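Local coordinates for beta-1,3-1,4-glucanase (Caldicellulosiruptor sp. F32, PDB 5H4R), which hydrolyses mixed-linkage beta-1,3-1,4-glucans as a family 5 glycoside hydrolase and, in this mutant form, holds cellotetraose, at residues Gln154-Ser159 and Asn215-Val220. The protein carries 1 engineered substitution. Sequence-based numbering, arbitrary orientation.
Sequences QHLQTS and NKLNQV
Leu217 reaches from helix 205-226 to the first turn of helix 156-173 and meets Leu156 and Ser159 there. Its CB already points at the other helix. CG lies anti to its own carbonyl carbon (chi1 -66°), and with chi2 at 165° both methyls rest against Ser159 CB. CD2 of Leu217 packs on the backbone at Ser159 C, 3.6 Å away. CD1 of Leu217 lies 3.9 Å from the same Ser159 CB. Leu156 starts out less directly. Its CG is anti to the backbone N (chi1 -178°), and CD1 comes to 4.0 Å from Leu217 CG. The two leucine side chains lie alongside, pointing in opposite senses. These helices follow the third and fourth strands of the eight-stranded TIM barrel, so the contact joins neighbouring helices of its outer layer. Ile160, the residue after Ser159, also touches Leu217 and Lys216. The aliphatic part of Lys216 borders the patch, with CG 4.3 Å from Leu156 CD1, while NZ extends away from Leu156. No hydrogen bond crosses between the segments. Ser159 OG turns to its own side of the interface, where Tyr150 O is its main partner and His155 O, at the helix N-cap, lies 2.9 Å from it.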
loop_
_atom_site.group_PDB
_atom_site.type_symbol
_atom_site.label_atom_id
_atom_site.label_comp_id
_atom_site.label_asym_id
_atom_site.label_seq_id
_atom_site.Cartn_x
_atom_site.Cartn_y
_atom_site.Cartn_z
ATOM N N GLN A 154 9.087 -10.587 22.260
ATOM C CA GLN A 154 10.236 -11.478 22.123
ATOM C C GLN A 154 11.234 -10.956 21.103
ATOM O O GLN A 154 12.449 -11.108 21.284
ATOM C CB GLN A 154 9.777 -12.883 21.724
ATOM C CG GLN A 154 10.918 -13.851 21.462
ATOM C CD GLN A 154 10.432 -15.253 21.137
ATOM O OE1 GLN A 154 9.234 -15.481 20.939
ATOM N NE2 GLN A 154 11.364 -16.199 21.078
ATOM N N HIS A 155 10.749 -10.363 20.007
ATOM C CA HIS A 155 11.622 -9.930 18.924
ATOM C C HIS A 155 11.668 -8.415 18.790
ATOM O O HIS A 155 12.179 -7.902 17.788
ATOM C CB HIS A 155 11.175 -10.569 17.606
ATOM C CG HIS A 155 11.303 -12.055 17.619
ATOM N ND1 HIS A 155 10.222 -12.902 17.762
ATOM C CD2 HIS A 155 12.398 -12.848 17.568
ATOM C CE1 HIS A 155 10.644 -14.154 17.754
ATOM N NE2 HIS A 155 11.959 -14.151 17.644
ATOM N N LEU A 156 11.162 -7.681 19.784
ATOM C CA LEU A 156 11.005 -6.237 19.620
ATOM C C LEU A 156 12.358 -5.533 19.502
ATOM O O LEU A 156 12.493 -4.590 18.713
ATOM C CB LEU A 156 10.181 -5.656 20.774
ATOM C CG LEU A 156 9.894 -4.145 20.719
ATOM C CD1 LEU A 156 9.100 -3.765 19.483
ATOM C CD2 LEU A 156 9.160 -3.698 21.988
ATOM N N GLN A 157 13.363 -5.949 20.279
ATOM C CA GLN A 157 14.647 -5.250 20.235
ATOM C C GLN A 157 15.278 -5.343 18.842
ATOM O O GLN A 157 15.768 -4.343 18.298
ATOM C CB GLN A 157 15.590 -5.802 21.303
ATOM C CG GLN A 157 16.990 -5.216 21.224
ATOM C CD GLN A 157 17.942 -5.809 22.239
ATOM O OE1 GLN A 157 17.540 -6.209 23.332
ATOM N NE2 GLN A 157 19.217 -5.881 21.875
ATOM N N THR A 158 15.252 -6.531 18.237
ATOM C CA THR A 158 15.744 -6.663 16.866
ATOM C C THR A 158 14.859 -5.923 15.870
ATOM O O THR A 158 15.363 -5.348 14.897
ATOM C CB THR A 158 15.847 -8.136 16.516
ATOM O OG1 THR A 158 16.810 -8.733 17.396
ATOM C CG2 THR A 158 16.315 -8.310 15.082
ATOM N N SER A 159 13.549 -5.894 16.103
ATOM C CA SER A 159 12.669 -5.167 15.194
ATOM C C SER A 159 12.946 -3.667 15.223
ATOM O O SER A 159 12.949 -3.012 14.175
ATOM C CB SER A 159 11.210 -5.448 15.544
ATOM O OG SER A 159 10.931 -6.821 15.353
ATOM N N ASN A 215 2.750 -0.012 17.562
ATOM C CA ASN A 215 2.779 1.395 17.975
ATOM C C ASN A 215 4.215 1.853 18.216
ATOM O O ASN A 215 4.623 2.926 17.756
ATOM C CB ASN A 215 1.937 1.604 19.231
ATOM C CG ASN A 215 0.438 1.564 18.965
ATOM O OD1 ASN A 215 -0.011 1.781 17.840
ATOM N ND2 ASN A 215 -0.348 1.311 20.023
ATOM N N LYS A 216 5.000 1.036 18.924
ATOM C CA LYS A 216 6.385 1.383 19.217
ATOM C C LYS A 216 7.199 1.493 17.939
ATOM O O LYS A 216 7.996 2.429 17.762
ATOM C CB LYS A 216 7.003 0.327 20.137
ATOM C CG LYS A 216 8.518 0.425 20.317
ATOM C CD LYS A 216 8.945 1.723 21.054
ATOM C CE LYS A 216 10.425 1.676 21.428
ATOM N NZ LYS A 216 10.898 2.957 22.015
ATOM N N LEU A 217 7.040 0.520 17.046
ATOM C CA LEU A 217 7.839 0.504 15.825
ATOM C C LEU A 217 7.440 1.625 14.873
ATOM O O LEU A 217 8.294 2.142 14.146
ATOM C CB LEU A 217 7.705 -0.857 15.160
ATOM C CG LEU A 217 8.320 -1.997 15.986
ATOM C CD1 LEU A 217 7.862 -3.383 15.510
ATOM C CD2 LEU A 217 9.846 -1.910 15.959
ATOM N N ASN A 218 6.167 2.029 14.880
ATOM C CA ASN A 218 5.755 3.190 14.094
ATOM C C ASN A 218 6.338 4.473 14.664
ATOM O O ASN A 218 6.737 5.366 13.904
ATOM C CB ASN A 218 4.231 3.291 14.019
ATOM C CG ASN A 218 3.620 2.352 13.000
ATOM O OD1 ASN A 218 4.278 1.889 12.073
ATOM N ND2 ASN A 218 2.313 2.108 13.143
ATOM N N GLN A 219 6.469 4.554 15.978
ATOM C CA GLN A 219 7.113 5.715 16.582
ATOM C C GLN A 219 8.604 5.744 16.270
ATOM O O GLN A 219 9.167 6.809 15.982
ATOM C CB GLN A 219 6.874 5.708 18.091
ATOM C CG GLN A 219 7.407 6.925 18.762
ATOM C CD GLN A 219 6.598 8.154 18.437
ATOM O OE1 GLN A 219 5.412 8.255 18.800
ATOM N NE2 GLN A 219 7.215 9.096 17.758
ATOM N N VAL A 220 9.264 4.578 16.305
ATOM C CA VAL A 220 10.672 4.491 15.927
ATOM C C VAL A 220 10.865 4.966 14.495
ATOM O O VAL A 220 11.805 5.725 14.188
ATOM C CB VAL A 220 11.168 3.045 16.126
ATOM C CG1 VAL A 220 12.552 2.837 15.521
ATOM C CG2 VAL A 220 11.192 2.719 17.607
#